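Local coordinates for hypothetical protein PA0094 (Pseudomonas aeruginosa, PDB 1TU1) that is essential for delivering the toxin Tse6 to target cells, acting as a homodimer in the loading of Tse6 onto VgrG1a, at residues S43-Q48 with V113-L118; K75-N80 with L88-W93; E96-M101 with T119-D124. All coordinates share one frame; numbering follows the deposited sequence.

In the fold
Contact 1 opens first along the chain: residues 43-48, the end of strand 38-45 and the turn after it, pair with 113-118, and the loop so closed holds helix 53-67, the hairpin of strands 72-81 and 84-95, and strand 98-107. Contact 2 (75-80 with 88-93) is nested inside that loop and pairs the two hairpin strands at one border of the sheet. Contact 3 opens after contact 2 has closed, at 96-101, and ends at 119-124, directly behind the second segment of contact 1, so contacts 1 and 3 cross. All three belong to one antiparallel sheet; contacts 2 and 3 touch where Trp93 meets Leu100, on neighbouring strands 84-95 and 98-107.

Contact 1 of 3, residues S43-Q48 with V113-L118; sequences SRDASQ and VLITTL
Four main-chain hydrogen bonds join the end of strand 38-45 to the start of strand 113-120, two in the Ser43-Ile115 pair and two in the Asp45-Val113 pair. Ser43 N reaches Ile115 O at 2.8 Å within the carbonyl plane, whereas the return bond from Ile115 N meets Ser43 O from above its plane. Between the two pairs, the non-hydrogen-bonded pair Arg44-Leu114 adds a CA-H...O contact, Arg44 CA to Val113 O at 3.3 Å. Ser43 OG stands between its own N and carbonyl carbon (chi1 60°), which lays it 3.5 Å from Ile115 CB. A water bridges Ser43 OG (2.8 Å) and Thr117 OG1, and donates weakly to Ile115 O; Thr117 OG1 is also bonded to Gln104. With CG anti to the backbone N, Asp45 turns its carboxylate to the following loop: OD1 takes both Ser47 N (3.1 Å) and Ser47 OG (2.6 Å) from above the carboxylate plane, closing an Asx turn, while OD2 is held by Tyr56. Asp45 CB packs against Ile115 CD1. The extended Gln48 crosses Val113 at about a right angle, Gln48 OE1 lying 3.4 Å from Val113 CG2, and its NE2 is satisfied by Ala51 and Glu108. On the other face the Arg44 guanidinium, with Leu114 CD1 obliquely beside it, makes a salt bridge to Glu10 of the second subunit. This is antiparallel strand pairing inside an alpha-beta-alpha sandwich, the Asx turn leading from the sheet toward helix 53-67.

Contact 2 of 3, residues K75-N80 with L88-W93; sequences KRWDIN and LLDYQW
The indole of Trp77 lies between two side chains: Lys75 NZ stands 3.1 Å above one face, offset toward the rim, and Leu88 CD2 covers the opposite face, in a CH-pi contact 3.9 Å from the centroid of the five-membered ring. At the indole edge NE1 donates to Asp90 OD2 over 3.2 Å, a bent bond (142°) that meets the oxygen from well above the carboxylate plane. Ring and carboxylate planes stand 72° apart. The stronger partner of this carboxylate is Arg103, which forms a salt bridge to OD1 from the next strand, so Asp90 is gripped from both sides of its own strand and its charge is probably stabilised there. Trp77 and Leu88 are a hydrogen-bonded pair of the antiparallel beta hairpin whose strands 72-81 and 84-95 form one border of the chain's larger sheet, and they run side by side, Trp77 CD1 3.7 Å from Leu88 CG. Trp77 N and Leu88 O are 2.8 Å apart, and the reverse bond, Leu88 N to Trp77 O, matches it. Lys75 and Asp90 make the second such pair, with Asp90 N approaching Lys75 O nearly along the C=O axis. Arg76 and Leu89, the non-hydrogen-bonded pair between them, occupy the face turned to helix 53-67. There the extended Arg76 chain lies alongside Leu89, Arg76 CB 3.7 Å from Leu89 CD2, and both side chains touch Leu61. Arg76 forms a salt bridge with Asp78, whose OD1 lies in the guanidinium plane and takes Arg76 NE and NH2, each at 3.1 Å.

Contact 3 of 3, residues E96-M101 with T119-D124; sequences EGRDLM and TTTPAD
Pro122 sets its ring against the main chain of Asp99, Pro122 CD 3.5 Å from Asp99 O. Beside it Met101 CB sits over the Thr121-Pro122 peptide link, 3.8 Å from Pro122 N. Met101 CG is anti to the backbone N and the chain bends at chi2 (53°), carrying the rest of the side chain away from 119-124. Met101 and Thr120 form a hydrogen-bonded antiparallel pair: Met101 N donates to Thr120 O (2.8 Å) from above the carbonyl plane, and Thr120 N meets Met101 O nearly along its axis (2.9 Å). The Thr120 methyl CG2 rests 4.0 Å from Met101 CB. The touching parts, 98-101 and 119-122, run 104° apart, so the regular pairing is limited to Met101 and Thr120. The side chains of Leu100 and Thr119 cross obliquely, Leu100 CD1 near Thr119 CG2, and Arg98 NH1 comes to Thr121 CG2. Thr121 OG1 accepts from Asp124 N at 3.2 Å, an ST motif just ahead of helix 125-137. The contact thus lies at the open end of the hairpin of strands 98-107 and 113-120: Met101 and Thr120 both touch Leu125 of that helix, Leu100 is bonded through its backbone to Trp93 of strand 84-95, and Thr119 to Ser39 of strand 38-45.

Contact 1 of 3, residues S43-Q48 with V113-L118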
loop_
_atom_site.group_PDB
_atom_site.type_symbol
_atom_site.label_atom_id
_atom_site.label_comp_id
_atom_site.label_asym_id
_atom_site.label_seq_id
_atom_site.Cartn_x
_atom_site.Cartn_y
_atom_site.Cartn_z
ATOM N N SER A 43 1.218 -4.527 6.158
ATOM C CA SER A 43 0.805 -5.443 5.112
ATOM C C SER A 43 -0.392 -6.291 5.616
ATOM O O SER A 43 -0.800 -6.156 6.773
ATOM C CB SER A 43 1.959 -6.325 4.667
ATOM O OG SER A 43 2.465 -7.104 5.734
ATOM N N ARG A 44 -1.010 -7.026 4.694
ATOM C CA ARG A 44 -2.185 -7.863 4.967
ATOM C C ARG A 44 -1.910 -9.282 4.488
ATOM O O ARG A 44 -1.248 -9.486 3.463
ATOM C CB ARG A 44 -3.418 -7.370 4.205
ATOM C CG ARG A 44 -3.928 -6.016 4.617
ATOM C CD ARG A 44 -3.256 -4.865 3.859
ATOM N NE ARG A 44 -3.730 -3.593 4.367
ATOM C CZ ARG A 44 -3.039 -2.473 4.491
ATOM N NH1 ARG A 44 -1.756 -2.420 4.160
ATOM N NH2 ARG A 44 -3.675 -1.401 4.987
ATOM N N ASP A 45 -2.484 -10.272 5.193
ATOM C CA ASP A 45 -2.310 -11.674 4.820
ATOM C C ASP A 45 -3.675 -12.364 4.999
ATOM O O ASP A 45 -4.117 -12.571 6.119
ATOM C CB ASP A 45 -1.225 -12.287 5.705
ATOM C CG ASP A 45 -0.866 -13.747 5.332
ATOM O OD1 ASP A 45 -1.543 -14.377 4.499
ATOM O OD2 ASP A 45 0.115 -14.324 5.855
ATOM N N ALA A 46 -4.323 -12.686 3.879
ATOM C CA ALA A 46 -5.643 -13.307 3.885
ATOM C C ALA A 46 -5.599 -14.856 3.887
ATOM O O ALA A 46 -6.621 -15.507 3.656
ATOM C CB ALA A 46 -6.458 -12.804 2.723
ATOM N N SER A 47 -4.440 -15.422 4.178
ATOM C CA SER A 47 -4.235 -16.875 4.114
ATOM C C SER A 47 -4.642 -17.632 5.403
ATOM O O SER A 47 -4.551 -18.862 5.444
ATOM C CB SER A 47 -2.771 -17.194 3.791
ATOM O OG SER A 47 -1.904 -16.911 4.881
ATOM N N GLN A 48 -5.037 -16.929 6.458
ATOM C CA GLN A 48 -5.392 -17.598 7.705
ATOM C C GLN A 48 -6.592 -18.501 7.455
ATOM O O GLN A 48 -6.592 -19.653 7.863
ATOM C CB GLN A 48 -5.720 -16.610 8.830
ATOM C CG GLN A 48 -6.382 -17.311 10.046
ATOM C CD GLN A 48 -6.620 -16.411 11.228
ATOM O OE1 GLN A 48 -6.466 -15.176 11.143
ATOM N NE2 GLN A 48 -6.978 -17.015 12.354
ATOM N N VAL A 113 -5.231 -10.947 8.202
ATOM C CA VAL A 113 -4.336 -10.653 9.302
ATOM C C VAL A 113 -3.626 -9.331 8.959
ATOM O O VAL A 113 -3.184 -9.170 7.834
ATOM C CB VAL A 113 -3.320 -11.784 9.515
ATOM C CG1 VAL A 113 -2.256 -11.423 10.538
ATOM C CG2 VAL A 113 -4.044 -13.086 9.964
ATOM N N LEU A 114 -3.591 -8.399 9.902
ATOM C CA LEU A 114 -2.857 -7.138 9.734
ATOM C C LEU A 114 -1.456 -7.294 10.344
ATOM O O LEU A 114 -1.314 -7.641 11.522
ATOM C CB LEU A 114 -3.601 -5.993 10.393
ATOM C CG LEU A 114 -3.087 -4.566 10.084
ATOM C CD1 LEU A 114 -3.379 -4.213 8.631
ATOM C CD2 LEU A 114 -3.711 -3.576 11.019
ATOM N N ILE A 115 -0.436 -7.033 9.530
ATOM C CA ILE A 115 0.961 -7.248 9.892
ATOM C C ILE A 115 1.694 -5.924 9.869
ATOM O O ILE A 115 1.597 -5.183 8.876
ATOM C CB ILE A 115 1.604 -8.211 8.929
ATOM C CG1 ILE A 115 0.875 -9.554 8.980
ATOM C CG2 ILE A 115 3.119 -8.425 9.274
ATOM C CD1 ILE A 115 1.355 -10.586 7.997
ATOM N N THR A 116 2.393 -5.594 10.957
ATOM C CA THR A 116 3.296 -4.415 10.942
ATOM C C THR A 116 4.717 -4.904 11.120
ATOM O O THR A 116 4.975 -5.868 11.870
ATOM C CB THR A 116 2.956 -3.401 12.035
ATOM O OG1 THR A 116 3.295 -3.937 13.328
ATOM C CG2 THR A 116 1.457 -3.103 12.086
ATOM N N THR A 117 5.655 -4.282 10.394
ATOM C CA THR A 117 7.014 -4.762 10.371
ATOM C C THR A 117 7.953 -3.563 10.475
ATOM O O THR A 117 7.927 -2.682 9.609
ATOM C CB THR A 117 7.299 -5.525 9.089
ATOM O OG1 THR A 117 6.392 -6.631 8.910
ATOM C CG2 THR A 117 8.699 -6.168 9.144
ATOM N N LEU A 118 8.736 -3.501 11.546
ATOM C CA LEU A 118 9.864 -2.560 11.630
ATOM C C LEU A 118 11.106 -3.290 11.132
ATOM O O LEU A 118 11.426 -4.376 11.614
ATOM C CB LEU A 118 10.078 -2.101 13.068
ATOM C CG LEU A 118 11.285 -1.154 13.310
ATOM C CD1 LEU A 118 10.978 0.229 12.794
ATOM C CD2 LEU A 118 11.596 -1.094 14.787
HETATM O O HOH W 1 4.390 -5.733 7.290
#

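Contact 2 of 3, residues K75-N80 with L88-W93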
loop_
_atom_site.group_PDB
_atom_site.type_symbol
_atom_site.label_atom_id
_atom_site.label_comp_id
_atom_site.label_asym_id
_atom_site.label_seq_id
_atom_site.Cartn_x
_atom_site.Cartn_y
_atom_site.Cartn_z
ATOM N N LYS A 75 12.889 -13.157 20.313
ATOM C CA LYS A 75 11.804 -13.215 21.286
ATOM C C LYS A 75 10.404 -13.186 20.650
ATOM O O LYS A 75 10.146 -12.420 19.707
ATOM C CB LYS A 75 11.918 -12.066 22.292
ATOM C CG LYS A 75 11.041 -12.280 23.520
ATOM C CD LYS A 75 11.292 -11.267 24.616
ATOM C CE LYS A 75 10.237 -11.378 25.707
ATOM N NZ LYS A 75 10.251 -10.211 26.624
ATOM N N ARG A 76 9.513 -14.004 21.214
ATOM C CA ARG A 76 8.109 -14.027 20.844
ATOM C C ARG A 76 7.254 -13.547 22.006
ATOM O O ARG A 76 7.492 -13.905 23.164
ATOM C CB ARG A 76 7.699 -15.426 20.423
ATOM C CG ARG A 76 6.202 -15.608 20.353
ATOM C CD ARG A 76 5.766 -16.937 19.857
ATOM N NE ARG A 76 4.319 -17.017 19.964
ATOM C CZ ARG A 76 3.559 -17.824 19.250
ATOM N NH1 ARG A 76 4.090 -18.689 18.398
ATOM N NH2 ARG A 76 2.243 -17.795 19.422
ATOM N N TRP A 77 6.267 -12.712 21.699
ATOM C CA TRP A 77 5.372 -12.160 22.699
ATOM C C TRP A 77 3.930 -12.338 22.221
ATOM O O TRP A 77 3.574 -11.865 21.137
ATOM C CB TRP A 77 5.589 -10.668 22.923
ATOM C CG TRP A 77 6.991 -10.123 22.895
ATOM C CD1 TRP A 77 7.941 -10.286 21.919
ATOM C CD2 TRP A 77 7.570 -9.247 23.870
ATOM N NE1 TRP A 77 9.082 -9.598 22.249
ATOM C CE2 TRP A 77 8.880 -8.942 23.439
ATOM C CE3 TRP A 77 7.114 -8.695 25.077
ATOM C CZ2 TRP A 77 9.745 -8.115 24.172
ATOM C CZ3 TRP A 77 7.970 -7.869 25.807
ATOM C CH2 TRP A 77 9.278 -7.588 25.345
ATOM N N ASP A 78 3.114 -12.997 23.037
ATOM C CA ASP A 78 1.682 -13.126 22.797
ATOM C C ASP A 78 0.996 -12.004 23.529
ATOM O O ASP A 78 1.084 -11.910 24.751
ATOM C CB ASP A 78 1.149 -14.458 23.307
ATOM C CG ASP A 78 1.651 -15.621 22.509
ATOM O OD1 ASP A 78 2.062 -15.424 21.354
ATOM O OD2 ASP A 78 1.665 -16.790 22.947
ATOM N N ILE A 79 0.323 -11.140 22.775
ATOM C CA ILE A 79 -0.267 -9.948 23.336
ATOM C C ILE A 79 -1.681 -9.720 22.837
ATOM O O ILE A 79 -2.140 -10.332 21.880
ATOM C CB ILE A 79 0.632 -8.706 23.043
ATOM C CG1 ILE A 79 0.722 -8.416 21.550
ATOM C CG2 ILE A 79 2.054 -8.930 23.567
ATOM C CD1 ILE A 79 1.539 -7.180 21.243
ATOM N N ASN A 80 -2.358 -8.814 23.513
ATOM C CA ASN A 80 -3.688 -8.410 23.159
ATOM C C ASN A 80 -3.677 -6.942 22.752
ATOM O O ASN A 80 -3.205 -6.099 23.515
ATOM C CB ASN A 80 -4.597 -8.585 24.370
ATOM C CG ASN A 80 -6.009 -8.167 24.083
ATOM O OD1 ASN A 80 -6.302 -6.982 23.999
ATOM N ND2 ASN A 80 -6.905 -9.151 23.926
ATOM N N LEU A 88 3.938 -10.590 18.623
ATOM C CA LEU A 88 5.184 -9.911 18.238
ATOM C C LEU A 88 6.340 -10.897 18.162
ATOM O O LEU A 88 6.611 -11.656 19.131
ATOM C CB LEU A 88 5.511 -8.770 19.211
ATOM C CG LEU A 88 6.911 -8.128 19.135
ATOM C CD1 LEU A 88 7.160 -7.508 17.779
ATOM C CD2 LEU A 88 7.046 -7.063 20.189
ATOM N N LEU A 89 7.014 -10.907 17.014
ATOM C CA LEU A 89 8.216 -11.683 16.806
ATOM C C LEU A 89 9.382 -10.755 16.518
ATOM O O LEU A 89 9.375 -10.062 15.482
ATOM C CB LEU A 89 8.077 -12.600 15.610
ATOM C CG LEU A 89 6.996 -13.669 15.651
ATOM C CD1 LEU A 89 7.013 -14.370 14.329
ATOM C CD2 LEU A 89 7.237 -14.662 16.812
ATOM N N ASP A 90 10.362 -10.741 17.425
ATOM C CA ASP A 90 11.636 -10.066 17.209
ATOM C C ASP A 90 12.601 -11.073 16.667
ATOM O O ASP A 90 12.888 -12.083 17.313
ATOM C CB ASP A 90 12.173 -9.488 18.501
ATOM C CG ASP A 90 11.292 -8.412 19.045
ATOM O OD1 ASP A 90 10.591 -7.757 18.235
ATOM O OD2 ASP A 90 11.200 -8.148 20.257
ATOM N N TYR A 91 13.070 -10.838 15.448
ATOM C CA TYR A 91 14.003 -11.751 14.825
ATOM C C TYR A 91 14.972 -11.067 13.877
ATOM O O TYR A 91 14.761 -9.925 13.472
ATOM C CB TYR A 91 13.278 -12.877 14.120
ATOM C CG TYR A 91 12.398 -12.536 12.915
ATOM C CD1 TYR A 91 12.895 -12.634 11.610
ATOM C CD2 TYR A 91 11.041 -12.235 13.076
ATOM C CE1 TYR A 91 12.091 -12.384 10.511
ATOM C CE2 TYR A 91 10.223 -11.981 11.989
ATOM C CZ TYR A 91 10.742 -12.056 10.710
ATOM O OH TYR A 91 9.929 -11.817 9.626
ATOM N N GLN A 92 16.036 -11.793 13.551
ATOM C CA GLN A 92 17.002 -11.356 12.566
ATOM C C GLN A 92 17.110 -12.398 11.481
ATOM O O GLN A 92 16.775 -13.584 11.692
ATOM C CB GLN A 92 18.367 -11.053 13.218
ATOM C CG GLN A 92 19.230 -12.270 13.636
ATOM C CD GLN A 92 20.616 -11.850 14.202
ATOM O OE1 GLN A 92 20.710 -11.248 15.285
ATOM N NE2 GLN A 92 21.679 -12.160 13.457
ATOM N N TRP A 93 17.518 -11.948 10.300
ATOM C CA TRP A 93 17.963 -12.844 9.251
ATOM C C TRP A 93 19.027 -12.155 8.371
ATOM O O TRP A 93 19.305 -10.963 8.533
ATOM C CB TRP A 93 16.796 -13.364 8.408
ATOM C CG TRP A 93 16.073 -12.320 7.613
ATOM C CD1 TRP A 93 15.310 -11.290 8.108
ATOM C CD2 TRP A 93 16.022 -12.199 6.186
ATOM N NE1 TRP A 93 14.789 -10.547 7.075
ATOM C CE2 TRP A 93 15.209 -11.079 5.886
ATOM C CE3 TRP A 93 16.592 -12.909 5.126
ATOM C CZ2 TRP A 93 14.957 -10.664 4.585
ATOM C CZ3 TRP A 93 16.326 -12.491 3.818
ATOM C CH2 TRP A 93 15.513 -11.381 3.570
#

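Contact 3 of 3, residues E96-M101 with T119-D124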
loop_
_atom_site.group_PDB
_atom_site.type_symbol
_atom_site.label_atom_id
_atom_site.label_comp_id
_atom_site.label_asym_id
_atom_site.label_seq_id
_atom_site.Cartn_x
_atom_site.Cartn_y
_atom_site.Cartn_z
ATOM N N GLU A 96 20.935 -10.848 1.605
ATOM C CA GLU A 96 21.994 -10.522 0.666
ATOM C C GLU A 96 23.328 -10.345 1.367
ATOM O O GLU A 96 24.112 -9.503 0.973
ATOM C CB GLU A 96 21.632 -9.259 -0.142
ATOM C CG GLU A 96 20.718 -9.560 -1.314
ATOM C CD GLU A 96 20.422 -8.349 -2.189
ATOM O OE1 GLU A 96 20.518 -7.174 -1.699
ATOM O OE2 GLU A 96 20.086 -8.594 -3.368
ATOM N N GLY A 97 23.569 -11.125 2.419
ATOM C CA GLY A 97 24.849 -11.159 3.111
ATOM C C GLY A 97 24.962 -10.311 4.365
ATOM O O GLY A 97 26.008 -10.308 5.017
ATOM N N ARG A 98 23.930 -9.553 4.712
ATOM C CA ARG A 98 24.017 -8.740 5.911
ATOM C C ARG A 98 22.796 -8.892 6.802
ATOM O O ARG A 98 21.690 -9.195 6.340
ATOM C CB ARG A 98 24.232 -7.288 5.554
ATOM C CG ARG A 98 23.044 -6.628 4.922
ATOM C CD ARG A 98 23.237 -5.148 4.682
ATOM N NE ARG A 98 21.970 -4.421 4.805
ATOM C CZ ARG A 98 21.802 -3.286 5.476
ATOM N NH1 ARG A 98 22.805 -2.699 6.122
ATOM N NH2 ARG A 98 20.602 -2.727 5.506
ATOM N N ASP A 99 22.994 -8.633 8.087
ATOM C CA ASP A 99 21.960 -8.938 9.056
ATOM C C ASP A 99 21.000 -7.781 9.272
ATOM O O ASP A 99 21.408 -6.624 9.427
ATOM C CB ASP A 99 22.579 -9.380 10.373
ATOM C CG ASP A 99 23.377 -10.670 10.235
ATOM O OD1 ASP A 99 23.058 -11.531 9.368
ATOM O OD2 ASP A 99 24.355 -10.891 10.965
ATOM N N LEU A 100 19.717 -8.122 9.270
ATOM C CA LEU A 100 18.639 -7.188 9.527
ATOM C C LEU A 100 17.887 -7.608 10.773
ATOM O O LEU A 100 17.692 -8.799 11.001
ATOM C CB LEU A 100 17.663 -7.215 8.363
ATOM C CG LEU A 100 18.129 -6.655 7.025
ATOM C CD1 LEU A 100 16.927 -6.655 6.131
ATOM C CD2 LEU A 100 18.709 -5.263 7.165
ATOM N N MET A 101 17.476 -6.622 11.564
ATOM C CA MET A 101 16.648 -6.814 12.739
ATOM C C MET A 101 15.201 -6.423 12.426
ATOM O O MET A 101 14.930 -5.305 11.975
ATOM C CB MET A 101 17.178 -5.947 13.874
ATOM C CG MET A 101 16.651 -6.271 15.260
ATOM S SD MET A 101 16.835 -8.021 15.753
ATOM C CE MET A 101 15.429 -8.103 16.911
ATOM N N THR A 119 11.813 -2.694 10.177
ATOM C CA THR A 119 13.024 -3.257 9.667
ATOM C C THR A 119 14.168 -2.283 9.882
ATOM O O THR A 119 14.106 -1.131 9.463
ATOM C CB THR A 119 12.890 -3.549 8.193
ATOM O OG1 THR A 119 11.814 -4.459 7.967
ATOM C CG2 THR A 119 14.132 -4.285 7.679
ATOM N N THR A 120 15.214 -2.768 10.532
ATOM C CA THR A 120 16.397 -1.964 10.820
ATOM C C THR A 120 17.587 -2.916 10.873
ATOM O O THR A 120 17.473 -4.056 10.450
ATOM C CB THR A 120 16.180 -1.195 12.124
ATOM O OG1 THR A 120 17.219 -0.235 12.310
ATOM C CG2 THR A 120 16.295 -2.118 13.347
ATOM N N THR A 121 18.741 -2.437 11.325
ATOM C CA THR A 121 19.887 -3.318 11.586
ATOM C C THR A 121 19.950 -3.528 13.085
ATOM O O THR A 121 19.398 -2.739 13.829
ATOM C CB THR A 121 21.218 -2.663 11.145
ATOM O OG1 THR A 121 21.361 -1.405 11.804
ATOM C CG2 THR A 121 21.217 -2.320 9.665
ATOM N N PRO A 122 20.654 -4.557 13.545
ATOM C CA PRO A 122 20.831 -4.740 14.994
ATOM C C PRO A 122 21.396 -3.499 15.683
ATOM O O PRO A 122 20.889 -3.098 16.733
ATOM C CB PRO A 122 21.765 -5.943 15.087
ATOM C CG PRO A 122 21.580 -6.667 13.794
ATOM C CD PRO A 122 21.299 -5.626 12.763
ATOM N N ALA A 123 22.380 -2.851 15.064
ATOM C CA ALA A 123 22.971 -1.629 15.619
ATOM C C ALA A 123 21.976 -0.482 15.767
ATOM O O ALA A 123 22.090 0.327 16.688
ATOM C CB ALA A 123 24.181 -1.177 14.769
ATOM N N ASP A 124 21.009 -0.393 14.859
ATOM C CA ASP A 124 20.074 0.739 14.864
ATOM C C ASP A 124 18.766 0.475 15.612
ATOM O O ASP A 124 17.988 1.397 15.815
ATOM C CB ASP A 124 19.759 1.180 13.423
ATOM C CG ASP A 124 20.959 1.809 12.729
ATOM O OD1 ASP A 124 21.961 2.124 13.425
ATOM O OD2 ASP A 124 20.987 2.017 11.499
#